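Inulin fructotransferase (Bacillus sp. snu-7, PDB 2INU) catalyses, as a trimeric lyase, the release of terminal difructose units from inulin, probably as the cyclic anhydride DFA III. Local coordinates at residues I60-G65 / L80-F85; Q72-V77 / L126-G131; N223-G228 / N247-R252; Y317-I322 / P350-I355. All coordinates share one frame; numbering follows the deposited sequence.

Contact 1 of 4, residues I60-G65 / L80-F85; sequences IIIPPG and LTIAGF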
loop_
_atom_site.group_PDB
_atom_site.type_symbol
_atom_site.label_atom_id
_atom_site.label_comp_id
_atom_site.label_asym_id
_atom_site.label_seq_id
_atom_site.Cartn_x
_atom_site.Cartn_y
_atom_site.Cartn_z
ATOM N N ILE A 60 -5.960 23.666 -6.746
ATOM C CA ILE A 60 -6.855 24.440 -5.903
ATOM C C ILE A 60 -6.670 23.899 -4.492
ATOM O O ILE A 60 -6.958 22.734 -4.213
ATOM C CB ILE A 60 -8.324 24.279 -6.352
ATOM C CG1 ILE A 60 -8.494 24.838 -7.773
ATOM C CG2 ILE A 60 -9.250 25.001 -5.384
ATOM C CD1 ILE A 60 -9.866 24.624 -8.364
ATOM N N ILE A 61 -6.161 24.757 -3.616
ATOM C CA ILE A 61 -5.882 24.404 -2.226
ATOM C C ILE A 61 -7.034 24.786 -1.302
ATOM O O ILE A 61 -7.538 25.918 -1.375
ATOM C CB ILE A 61 -4.620 25.140 -1.728
ATOM C CG1 ILE A 61 -3.454 24.880 -2.679
ATOM C CG2 ILE A 61 -4.295 24.720 -0.309
ATOM C CD1 ILE A 61 -3.122 23.422 -2.882
ATOM N N ILE A 62 -7.452 23.866 -0.431
ATOM C CA ILE A 62 -8.538 24.184 0.489
ATOM C C ILE A 62 -8.027 24.184 1.931
ATOM O O ILE A 62 -7.852 23.129 2.545
ATOM C CB ILE A 62 -9.703 23.188 0.352
ATOM C CG1 ILE A 62 -10.265 23.216 -1.069
ATOM C CG2 ILE A 62 -10.789 23.496 1.371
ATOM C CD1 ILE A 62 -11.250 22.105 -1.360
ATOM N N PRO A 63 -7.746 25.379 2.474
ATOM C CA PRO A 63 -7.253 25.612 3.839
ATOM C C PRO A 63 -8.104 24.963 4.940
ATOM O O PRO A 63 -9.280 24.667 4.738
ATOM C CB PRO A 63 -7.275 27.130 3.945
ATOM C CG PRO A 63 -6.821 27.535 2.590
ATOM C CD PRO A 63 -7.586 26.596 1.654
ATOM N N PRO A 64 -7.498 24.689 6.106
ATOM C CA PRO A 64 -8.271 24.089 7.192
ATOM C C PRO A 64 -9.494 24.958 7.455
ATOM O O PRO A 64 -9.365 26.152 7.668
ATOM C CB PRO A 64 -7.285 24.113 8.365
ATOM C CG PRO A 64 -6.000 23.809 7.676
ATOM C CD PRO A 64 -6.052 24.624 6.389
ATOM N N GLY A 65 -10.679 24.361 7.453
ATOM C CA GLY A 65 -11.864 25.153 7.712
ATOM C C GLY A 65 -13.207 24.526 7.437
ATOM O O GLY A 65 -13.313 23.412 6.941
ATOM N N LEU A 80 -6.445 18.533 -13.001
ATOM C CA LEU A 80 -6.904 19.465 -11.964
ATOM C C LEU A 80 -6.676 18.779 -10.626
ATOM O O LEU A 80 -7.062 17.621 -10.438
ATOM C CB LEU A 80 -8.345 19.901 -12.236
ATOM C CG LEU A 80 -8.879 21.048 -11.378
ATOM C CD1 LEU A 80 -8.202 22.359 -11.752
ATOM C CD2 LEU A 80 -10.388 21.168 -11.519
ATOM N N THR A 81 -6.023 19.489 -9.714
ATOM C CA THR A 81 -5.747 18.966 -8.391
ATOM C C THR A 81 -6.462 19.795 -7.340
ATOM O O THR A 81 -6.254 21.007 -7.259
ATOM C CB THR A 81 -4.235 19.010 -8.051
ATOM O OG1 THR A 81 -3.527 18.014 -8.801
ATOM C CG2 THR A 81 -4.028 18.762 -6.546
ATOM N N ILE A 82 -7.303 19.148 -6.545
ATOM C CA ILE A 82 -7.995 19.843 -5.480
ATOM C C ILE A 82 -7.497 19.134 -4.235
ATOM O O ILE A 82 -7.738 17.944 -4.039
ATOM C CB ILE A 82 -9.518 19.712 -5.617
ATOM C CG1 ILE A 82 -9.976 20.370 -6.919
ATOM C CG2 ILE A 82 -10.215 20.378 -4.427
ATOM C CD1 ILE A 82 -11.432 20.203 -7.241
ATOM N N ALA A 83 -6.758 19.869 -3.415
ATOM C CA ALA A 83 -6.174 19.307 -2.212
ATOM C C ALA A 83 -6.389 20.131 -0.952
ATOM O O ALA A 83 -6.506 21.362 -1.006
ATOM C CB ALA A 83 -4.689 19.094 -2.438
ATOM N N GLY A 84 -6.437 19.430 0.178
ATOM C CA GLY A 84 -6.616 20.078 1.463
ATOM C C GLY A 84 -5.490 19.655 2.378
ATOM O O GLY A 84 -4.453 19.208 1.896
ATOM N N PHE A 85 -5.680 19.795 3.687
ATOM C CA PHE A 85 -4.647 19.417 4.646
ATOM C C PHE A 85 -5.087 18.274 5.559
ATOM O O PHE A 85 -4.378 17.942 6.512
ATOM C CB PHE A 85 -4.242 20.611 5.528
ATOM C CG PHE A 85 -3.648 21.752 4.779
ATOM C CD1 PHE A 85 -4.454 22.591 4.017
ATOM C CD2 PHE A 85 -2.280 22.009 4.850
ATOM C CE1 PHE A 85 -3.902 23.676 3.337
ATOM C CE2 PHE A 85 -1.724 23.090 4.173
ATOM C CZ PHE A 85 -2.539 23.919 3.420
#
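Ile60 and Ile82 pair across two parallel strands and turn the same way, Ile60 CB lying 4.3 Å from Ile82 CG1 on the interior face. Ile62 joins them two residues on. Its CG1 is anti to the carbonyl carbon (chi1 -60°) and the chain is extended beyond it, which carries CD1 obliquely over Ile82 CG2 at 3.7 Å. Ile34, Ile38 and Ile41 of helix 30-48 close over Ile60 and Ile62. On the other face, with Ile61 and Ala83, Phe85 points its ring back at segment 60-65. Pro64 CD meets Phe85 CD1 at 3.5 Å and Ile61 CG2 meets Phe85 CE1 at 3.8 Å, both slantwise to the ring, while Ile62 O lies in the ring plane at its edge. Three backbone bonds set the register, among them Ile60 N to Thr81 O (2.7 Å). Neighbouring subunits meet the outer face: Phe85 O bonds Thr81 OG1 of the second subunit, and Phe85 of the third packs on Ile61. Stacked aliphatic side chains inside parallel coils are characteristic of the right-handed parallel beta-helix; here, near its helix-covered N-terminal end, the outer face also meets the other subunits of the trimer.

Contact 2 of 4, residues Q72-V77 / L126-G131; sequences QVVVDV and LVKRAG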
loop_
_atom_site.group_PDB
_atom_site.type_symbol
_atom_site.label_atom_id
_atom_site.label_comp_id
_atom_site.label_asym_id
_atom_site.label_seq_id
_atom_site.Cartn_x
_atom_site.Cartn_y
_atom_site.Cartn_z
ATOM N N GLN A 72 -23.061 22.854 -7.154
ATOM C CA GLN A 72 -22.324 21.715 -7.709
ATOM C C GLN A 72 -21.144 22.146 -8.571
ATOM O O GLN A 72 -21.281 23.022 -9.433
ATOM C CB GLN A 72 -23.262 20.839 -8.555
ATOM C CG GLN A 72 -22.554 19.748 -9.367
ATOM C CD GLN A 72 -23.490 18.997 -10.288
ATOM O OE1 GLN A 72 -23.868 19.495 -11.355
ATOM N NE2 GLN A 72 -23.876 17.789 -9.878
ATOM N N VAL A 73 -19.989 21.524 -8.343
ATOM C CA VAL A 73 -18.790 21.856 -9.109
ATOM C C VAL A 73 -18.617 20.936 -10.300
ATOM O O VAL A 73 -18.555 19.713 -10.151
ATOM C CB VAL A 73 -17.514 21.733 -8.265
ATOM C CG1 VAL A 73 -16.292 22.102 -9.099
ATOM C CG2 VAL A 73 -17.606 22.637 -7.050
ATOM N N VAL A 74 -18.536 21.531 -11.483
ATOM C CA VAL A 74 -18.354 20.756 -12.694
ATOM C C VAL A 74 -16.887 20.851 -13.079
ATOM O O VAL A 74 -16.380 21.920 -13.411
ATOM C CB VAL A 74 -19.256 21.293 -13.816
ATOM C CG1 VAL A 74 -19.021 20.527 -15.098
ATOM C CG2 VAL A 74 -20.717 21.163 -13.391
ATOM N N VAL A 75 -16.206 19.718 -12.990
ATOM C CA VAL A 75 -14.794 19.639 -13.307
ATOM C C VAL A 75 -14.608 19.111 -14.709
ATOM O O VAL A 75 -14.863 17.945 -14.996
ATOM C CB VAL A 75 -14.049 18.732 -12.302
ATOM C CG1 VAL A 75 -12.586 18.615 -12.690
ATOM C CG2 VAL A 75 -14.194 19.305 -10.902
ATOM N N ASP A 76 -14.152 19.991 -15.587
ATOM C CA ASP A 76 -13.937 19.625 -16.974
ATOM C C ASP A 76 -12.549 19.971 -17.491
ATOM O O ASP A 76 -12.375 20.228 -18.672
ATOM C CB ASP A 76 -15.015 20.274 -17.848
ATOM C CG ASP A 76 -14.983 21.781 -17.777
ATOM O OD1 ASP A 76 -14.574 22.334 -16.728
ATOM O OD2 ASP A 76 -15.388 22.431 -18.761
ATOM N N VAL A 77 -11.564 20.007 -16.606
ATOM C CA VAL A 77 -10.225 20.249 -17.055
ATOM C C VAL A 77 -9.338 19.137 -16.548
ATOM O O VAL A 77 -9.462 18.683 -15.405
ATOM C CB VAL A 77 -9.694 21.640 -16.643
ATOM C CG1 VAL A 77 -9.833 21.882 -15.201
ATOM C CG2 VAL A 77 -8.221 21.722 -17.012
ATOM N N LEU A 126 -18.660 16.975 -9.895
ATOM C CA LEU A 126 -19.036 16.171 -11.042
ATOM C C LEU A 126 -18.011 16.421 -12.125
ATOM O O LEU A 126 -17.916 17.520 -12.683
ATOM C CB LEU A 126 -20.432 16.541 -11.535
ATOM C CG LEU A 126 -20.958 15.721 -12.718
ATOM C CD1 LEU A 126 -21.007 14.238 -12.365
ATOM C CD2 LEU A 126 -22.339 16.227 -13.087
ATOM N N VAL A 127 -17.228 15.382 -12.384
ATOM C CA VAL A 127 -16.168 15.424 -13.367
ATOM C C VAL A 127 -16.681 14.862 -14.682
ATOM O O VAL A 127 -17.062 13.692 -14.763
ATOM C CB VAL A 127 -14.986 14.585 -12.878
ATOM C CG1 VAL A 127 -13.807 14.735 -13.810
ATOM C CG2 VAL A 127 -14.627 14.996 -11.461
ATOM N N LYS A 128 -16.700 15.693 -15.714
ATOM C CA LYS A 128 -17.172 15.228 -17.001
ATOM C C LYS A 128 -16.812 16.185 -18.107
ATOM O O LYS A 128 -16.690 17.387 -17.911
ATOM C CB LYS A 128 -18.689 15.031 -16.979
ATOM C CG LYS A 128 -19.466 16.321 -16.731
ATOM C CD LYS A 128 -20.970 16.048 -16.778
ATOM C CE LYS A 128 -21.742 17.314 -16.432
ATOM N NZ LYS A 128 -23.214 17.109 -16.525
ATOM N N ARG A 129 -16.619 15.629 -19.287
ATOM C CA ARG A 129 -16.305 16.455 -20.428
ATOM C C ARG A 129 -16.646 15.749 -21.708
ATOM O O ARG A 129 -16.502 14.521 -21.830
ATOM C CB ARG A 129 -14.836 16.846 -20.456
ATOM C CG ARG A 129 -14.544 17.903 -21.508
ATOM C CD ARG A 129 -13.099 18.341 -21.500
ATOM N NE ARG A 129 -12.206 17.292 -21.981
ATOM C CZ ARG A 129 -10.881 17.394 -21.997
ATOM N NH1 ARG A 129 -10.296 18.501 -21.557
ATOM N NH2 ARG A 129 -10.140 16.394 -22.454
ATOM N N ALA A 130 -17.140 16.537 -22.649
ATOM C CA ALA A 130 -17.508 16.008 -23.935
ATOM C C ALA A 130 -16.310 16.205 -24.826
ATOM O O ALA A 130 -15.319 16.836 -24.450
ATOM C CB ALA A 130 -18.686 16.766 -24.489
ATOM N N GLY A 131 -16.423 15.652 -26.018
ATOM C CA GLY A 131 -15.372 15.774 -26.992
ATOM C C GLY A 131 -14.230 14.821 -26.696
ATOM O O GLY A 131 -14.251 14.002 -25.766
#
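Gln72 reaches across to Leu126 with its chain fully extended as far as CD: CG is anti to the backbone N (chi1 171°), and a turn at chi3 (77°) lays the end amide against the leucine. Gln72 NE2 comes to 3.9 Å of Leu126 CD2 and about as close to its CB, so the contact is one of amide against hydrocarbon; the same nitrogen has a weak bond to the backbone O of Gln123. Val75 and Val127 share one rotamer and lean into the interior, where Val75 CB meets Val127 CG2 at 3.9 Å and Ile138 touches both. These are successive coils of the parallel beta-helix, in register through Leu126 N to Val73 O (2.8 Å), Val75 N to Leu126 O and, just past the strands, Lys128 N to Val75 O (3.0 Å). Beyond that bond, side chains meet backbone. The backbone sets Asp76 CB 3.3 Å from Lys128 O; with CG between its own N and carbonyl carbon (chi1 61°) the carboxylate turns off to a salt bridge with Lys46 of helix 30-48. Arg129 runs out extended to CD, which lies 3.5 Å from Asp76 O; the bend at chi3 then turns the guanidinium, whose NH2 goes on to Pro133 O. Asp76 OD2 stays 6.8 Å from Arg129 NE, too far for the charges to pair.

Contact 3 of 4, residues N223-G228 / N247-R252; sequences NHMGAG and NNLFPR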
loop_
_atom_site.group_PDB
_atom_site.type_symbol
_atom_site.label_atom_id
_atom_site.label_comp_id
_atom_site.label_asym_id
_atom_site.label_seq_id
_atom_site.Cartn_x
_atom_site.Cartn_y
_atom_site.Cartn_z
ATOM N N ASN A 223 -7.343 1.526 1.898
ATOM C CA ASN A 223 -8.532 2.266 2.317
ATOM C C ASN A 223 -9.284 1.672 3.511
ATOM O O ASN A 223 -9.190 0.474 3.792
ATOM C CB ASN A 223 -9.520 2.398 1.155
ATOM C CG ASN A 223 -8.888 2.979 -0.097
ATOM O OD1 ASN A 223 -8.680 4.291 -0.098
ATOM N ND2 ASN A 223 -8.584 2.258 -1.050
ATOM N N HIS A 224 -10.036 2.539 4.194
ATOM C CA HIS A 224 -10.874 2.201 5.356
ATOM C C HIS A 224 -12.325 2.433 4.913
ATOM O O HIS A 224 -12.721 3.587 4.745
ATOM C CB HIS A 224 -10.599 3.173 6.512
ATOM C CG HIS A 224 -9.453 2.804 7.395
ATOM N ND1 HIS A 224 -9.491 1.769 8.305
ATOM C CD2 HIS A 224 -8.230 3.400 7.588
ATOM C CE1 HIS A 224 -8.375 1.738 9.012
ATOM N NE2 HIS A 224 -7.600 2.719 8.591
HETATM N N MSE A 225 -13.132 1.390 4.715
HETATM C CA MSE A 225 -14.527 1.629 4.276
HETATM C C MSE A 225 -15.644 0.970 5.089
HETATM O O MSE A 225 -15.546 -0.187 5.519
HETATM C CB MSE A 225 -14.743 1.195 2.820
HETATM C CG MSE A 225 -13.762 1.809 1.830
HETATM SE SE MSE A 225 -14.105 1.123 0.063
HETATM C CE MSE A 225 -12.304 0.894 -0.528
ATOM N N GLY A 226 -16.729 1.724 5.241
ATOM C CA GLY A 226 -17.917 1.273 5.945
ATOM C C GLY A 226 -19.099 1.925 5.243
ATOM O O GLY A 226 -19.181 3.152 5.165
ATOM N N ALA A 227 -20.015 1.112 4.726
ATOM C CA ALA A 227 -21.171 1.629 3.989
ATOM C C ALA A 227 -22.510 1.529 4.718
ATOM O O ALA A 227 -22.575 1.558 5.954
ATOM C CB ALA A 227 -21.277 0.924 2.652
ATOM N N GLY A 228 -23.585 1.444 3.936
ATOM C CA GLY A 228 -24.914 1.334 4.506
ATOM C C GLY A 228 -25.626 0.051 4.102
ATOM O O GLY A 228 -25.336 -0.530 3.048
ATOM N N ASN A 247 -6.952 -3.373 2.177
ATOM C CA ASN A 247 -8.024 -2.492 2.613
ATOM C C ASN A 247 -8.621 -3.063 3.885
ATOM O O ASN A 247 -8.556 -4.271 4.123
ATOM C CB ASN A 247 -9.116 -2.396 1.543
ATOM C CG ASN A 247 -8.622 -1.768 0.264
ATOM O OD1 ASN A 247 -8.436 -0.549 0.183
ATOM N ND2 ASN A 247 -8.393 -2.600 -0.746
ATOM N N ASN A 248 -9.197 -2.194 4.703
ATOM C CA ASN A 248 -9.829 -2.639 5.934
ATOM C C ASN A 248 -11.289 -2.248 5.797
ATOM O O ASN A 248 -11.667 -1.103 6.042
ATOM C CB ASN A 248 -9.200 -1.950 7.142
ATOM C CG ASN A 248 -9.550 -2.638 8.447
ATOM O OD1 ASN A 248 -10.718 -2.875 8.735
ATOM N ND2 ASN A 248 -8.535 -2.972 9.238
ATOM N N LEU A 249 -12.095 -3.208 5.363
ATOM C CA LEU A 249 -13.513 -2.987 5.153
ATOM C C LEU A 249 -14.301 -3.479 6.347
ATOM O O LEU A 249 -14.289 -4.660 6.687
ATOM C CB LEU A 249 -13.968 -3.704 3.887
ATOM C CG LEU A 249 -13.044 -3.422 2.703
ATOM C CD1 LEU A 249 -13.494 -4.224 1.506
ATOM C CD2 LEU A 249 -13.043 -1.932 2.393
ATOM N N PHE A 250 -15.001 -2.554 6.980
ATOM C CA PHE A 250 -15.774 -2.878 8.166
ATOM C C PHE A 250 -17.266 -2.652 7.981
ATOM O O PHE A 250 -17.721 -2.188 6.932
ATOM C CB PHE A 250 -15.229 -2.063 9.343
ATOM C CG PHE A 250 -14.914 -0.645 8.985
ATOM C CD1 PHE A 250 -15.931 0.302 8.878
ATOM C CD2 PHE A 250 -13.599 -0.252 8.732
ATOM C CE1 PHE A 250 -15.642 1.615 8.531
ATOM C CE2 PHE A 250 -13.307 1.072 8.381
ATOM C CZ PHE A 250 -14.331 1.998 8.284
ATOM N N PRO A 251 -18.052 -3.006 8.995
ATOM C CA PRO A 251 -19.499 -2.868 8.977
ATOM C C PRO A 251 -20.374 -1.848 8.273
ATOM O O PRO A 251 -20.024 -0.690 8.025
ATOM C CB PRO A 251 -19.839 -2.956 10.454
ATOM C CG PRO A 251 -19.029 -4.122 10.831
ATOM C CD PRO A 251 -17.668 -3.841 10.156
ATOM N N ARG A 252 -21.462 -1.360 7.433
ATOM C CA ARG A 252 -22.662 -2.341 7.280
ATOM C C ARG A 252 -23.179 -2.040 5.919
ATOM O O ARG A 252 -24.357 -1.728 5.751
ATOM C CB ARG A 252 -23.590 -1.920 8.417
ATOM C CG ARG A 252 -24.149 -0.547 8.376
ATOM C CD ARG A 252 -25.035 -0.180 9.659
ATOM N NE ARG A 252 -24.600 -0.591 10.962
ATOM C CZ ARG A 252 -23.896 0.180 11.766
ATOM N NH1 ARG A 252 -23.546 1.406 11.407
ATOM N NH2 ARG A 252 -23.551 -0.286 12.958
HETATM O O HOH W 1 -19.522 -1.615 4.805
#
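Asn223 and Asn247 run alongside each other in one direction, their amide planes within 5° of each other. Asn247 OD1 takes two hydrogen bonds, from Asn223 N at 2.9 Å and from Asn223 ND2 at 3.1 Å, both tilted from its carbonyl plane, and Asn247 ND2 donates to Val220 O. The row runs on in both directions, since Asn200 ND2 donates to Asn223 OD1 and Asn270 OD1 accepts from Asn247 N. Backbone bonds take over next: Asn248 N to Asn223 O, a longer one from selenomethionine Met225 N to Asn248 O, and Phe250 N to Met225 O at 2.8 Å. Farther on, one water accepts from Ala227 N and donates to Phe250 O, bridging the strands where they part.

Apolar contact falls on the inner face, where Met225 CB packs at 3.6 Å on Leu249 CD2 and its SE and CE follow the same methyl. Phe250, its CG between backbone N and carbonyl carbon (chi1 42°), folds its ring back over segment 223-228, with Met225 O 3.3 Å above the plane over the ring centre and Gly226 CA 3.5 Å from Phe250 CE1. His224 ND1 and Asn248 OD1 lie at the ring's edge; Asn248 ND2 bonds Gly241 O of the second subunit.

The chemistry is that of an internal asparagine row in a beta-helix: each amide oxygen takes up N-H groups of the coil before it, which probably helps the backbone turn there while these groups stay bonded. His224 ND1 is an exception, buried here without a partner.

Contact 4 of 4, residues Y317-I322 / P350-I355; sequences YGVVHI and PTQILI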
loop_
_atom_site.group_PDB
_atom_site.type_symbol
_atom_site.label_atom_id
_atom_site.label_comp_id
_atom_site.label_asym_id
_atom_site.label_seq_id
_atom_site.Cartn_x
_atom_site.Cartn_y
_atom_site.Cartn_z
ATOM N N TYR A 317 -26.964 -17.878 1.525
ATOM C CA TYR A 317 -26.439 -17.085 0.407
ATOM C C TYR A 317 -24.927 -17.266 0.453
ATOM O O TYR A 317 -24.255 -17.255 -0.589
ATOM C CB TYR A 317 -26.767 -15.593 0.593
ATOM C CG TYR A 317 -26.438 -14.715 -0.601
ATOM C CD1 TYR A 317 -27.277 -14.678 -1.713
ATOM C CD2 TYR A 317 -25.296 -13.912 -0.614
ATOM C CE1 TYR A 317 -26.999 -13.848 -2.808
ATOM C CE2 TYR A 317 -25.001 -13.079 -1.711
ATOM C CZ TYR A 317 -25.860 -13.057 -2.802
ATOM O OH TYR A 317 -25.593 -12.237 -3.871
ATOM N N GLY A 318 -24.403 -17.423 1.671
ATOM C CA GLY A 318 -22.974 -17.597 1.849
ATOM C C GLY A 318 -22.267 -16.290 2.151
ATOM O O GLY A 318 -22.657 -15.244 1.633
ATOM N N VAL A 319 -21.243 -16.337 3.001
ATOM C CA VAL A 319 -20.485 -15.135 3.336
ATOM C C VAL A 319 -19.791 -14.710 2.050
ATOM O O VAL A 319 -19.630 -13.517 1.776
ATOM C CB VAL A 319 -19.417 -15.413 4.413
ATOM C CG1 VAL A 319 -18.615 -14.156 4.689
ATOM C CG2 VAL A 319 -20.076 -15.903 5.689
ATOM N N VAL A 320 -19.373 -15.710 1.279
ATOM C CA VAL A 320 -18.723 -15.483 0.003
ATOM C C VAL A 320 -19.581 -16.167 -1.044
ATOM O O VAL A 320 -19.782 -17.392 -1.012
ATOM C CB VAL A 320 -17.293 -16.053 -0.019
ATOM C CG1 VAL A 320 -16.710 -15.935 -1.424
ATOM C CG2 VAL A 320 -16.425 -15.296 0.973
ATOM N N HIS A 321 -20.074 -15.352 -1.970
ATOM C CA HIS A 321 -20.963 -15.815 -3.017
ATOM C C HIS A 321 -20.316 -15.692 -4.398
ATOM O O HIS A 321 -19.964 -14.590 -4.839
ATOM C CB HIS A 321 -22.238 -14.983 -2.924
ATOM C CG HIS A 321 -23.341 -15.449 -3.802
ATOM N ND1 HIS A 321 -23.413 -15.157 -5.147
ATOM C CD2 HIS A 321 -24.457 -16.179 -3.522
ATOM C CE1 HIS A 321 -24.517 -15.679 -5.652
ATOM N NE2 HIS A 321 -25.163 -16.299 -4.690
ATOM N N ILE A 322 -20.164 -16.826 -5.080
ATOM C CA ILE A 322 -19.533 -16.841 -6.402
ATOM C C ILE A 322 -20.418 -17.406 -7.512
ATOM O O ILE A 322 -20.937 -18.533 -7.415
ATOM C CB ILE A 322 -18.242 -17.670 -6.383
ATOM C CG1 ILE A 322 -17.437 -17.361 -5.110
ATOM C CG2 ILE A 322 -17.400 -17.345 -7.616
ATOM C CD1 ILE A 322 -16.912 -15.952 -5.026
ATOM N N PRO A 350 -25.082 -22.324 8.452
ATOM C CA PRO A 350 -24.513 -21.190 7.730
ATOM C C PRO A 350 -23.532 -21.672 6.663
ATOM O O PRO A 350 -22.758 -22.610 6.891
ATOM C CB PRO A 350 -23.835 -20.407 8.846
ATOM C CG PRO A 350 -24.832 -20.537 9.947
ATOM C CD PRO A 350 -25.253 -21.998 9.881
ATOM N N THR A 351 -23.570 -21.037 5.497
ATOM C CA THR A 351 -22.667 -21.393 4.406
ATOM C C THR A 351 -21.555 -20.366 4.302
ATOM O O THR A 351 -21.821 -19.182 4.127
ATOM C CB THR A 351 -23.404 -21.439 3.049
ATOM O OG1 THR A 351 -24.399 -22.471 3.066
ATOM C CG2 THR A 351 -22.422 -21.705 1.910
ATOM N N GLN A 352 -20.314 -20.814 4.439
ATOM C CA GLN A 352 -19.194 -19.896 4.341
ATOM C C GLN A 352 -18.968 -19.540 2.880
ATOM O O GLN A 352 -18.971 -18.363 2.504
ATOM C CB GLN A 352 -17.917 -20.510 4.926
ATOM C CG GLN A 352 -17.973 -20.798 6.441
ATOM C CD GLN A 352 -18.537 -19.655 7.250
ATOM O OE1 GLN A 352 -18.157 -18.485 7.070
ATOM N NE2 GLN A 352 -19.445 -19.987 8.171
ATOM N N ILE A 353 -18.764 -20.557 2.052
ATOM C CA ILE A 353 -18.540 -20.312 0.632
ATOM C C ILE A 353 -19.572 -21.006 -0.252
ATOM O O ILE A 353 -19.719 -22.229 -0.232
ATOM C CB ILE A 353 -17.128 -20.759 0.197
ATOM C CG1 ILE A 353 -16.089 -19.973 0.987
ATOM C CG2 ILE A 353 -16.936 -20.537 -1.299
ATOM C CD1 ILE A 353 -14.657 -20.386 0.721
ATOM N N LEU A 354 -20.306 -20.206 -1.017
ATOM C CA LEU A 354 -21.317 -20.732 -1.922
ATOM C C LEU A 354 -20.925 -20.491 -3.367
ATOM O O LEU A 354 -20.747 -19.353 -3.813
ATOM C CB LEU A 354 -22.691 -20.100 -1.669
ATOM C CG LEU A 354 -23.748 -20.483 -2.708
ATOM C CD1 LEU A 354 -23.976 -21.987 -2.676
ATOM C CD2 LEU A 354 -25.039 -19.737 -2.420
ATOM N N ILE A 355 -20.811 -21.594 -4.089
ATOM C CA ILE A 355 -20.469 -21.573 -5.493
ATOM C C ILE A 355 -21.826 -21.764 -6.176
ATOM O O ILE A 355 -22.264 -22.876 -6.453
ATOM C CB ILE A 355 -19.457 -22.713 -5.786
ATOM C CG1 ILE A 355 -18.227 -22.534 -4.883
ATOM C CG2 ILE A 355 -19.031 -22.708 -7.238
ATOM C CD1 ILE A 355 -17.451 -21.239 -5.131
#
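With CG anti to the backbone N in both residues (chi1 173° in Leu354, -172° in His321), Leu354 and His321 extend alongside one another, and Leu354 CD2 meets His321 CD2 at 3.8 Å, obliquely to the imidazole. They sit on the outer face of two successive coils of the parallel beta-helix, strands 320-322 and 353-355, whose axes are 4.9 Å apart and 10° from parallel. Tyr317 folds over the same imidazole from within its own segment, with His321 CD2 above the centre of the phenol ring. On the interior face Ile322 and Ile355 share a rotamer and also point alike, so that Ile355 CD1 touches Ile322 CB at 3.9 Å; Phe334 of strand 328-337 touches Val320 and Ile353. The two segments bend together at Val319 and Gln352, where helix-like backbone angles turn the corner. Val319 N bonds Thr351 O there, and Val319 CG2 lies 3.5 Å from Gln352 OE1, while Gln352 NE2 is taken by Ser374 OG. Beyond the bend Val320 N to Gln352 O, Leu354 N to Val320 O and Ile322 N to Leu354 O, each 2.9 Å, restore regular pairing. Before it, Gly318 CA comes to 3.0 Å of Thr351 O. Tyr317 O, buried with no polar partner in the model, has Leu354 CD2 against it at 3.2 Å.

Overall arrangement
The four contacts follow the beta-helix from its N-terminal end toward its C-terminal end, each joining parallel strands of successive coils. Contacts 1 and 2 interlock: their segments alternate along the chain, strand 73-75 leads into strand 80-83, and Leu80 CD2 touches Val75 CG1 at 3.6 Å. Their centres are 18 Å apart, and helix 30-48 packs on both. Contact 3 follows in series near the middle of the chain, its centre 25 Å from that of contact 1, and contact 4 lies 20 Å beyond, 43 Å from contact 1. Contacts 1 to 3 reach neighbouring subunits, whereas no other subunit touches contact 4, so, among these four, the subunit contacts fall on the N-terminal and central coils.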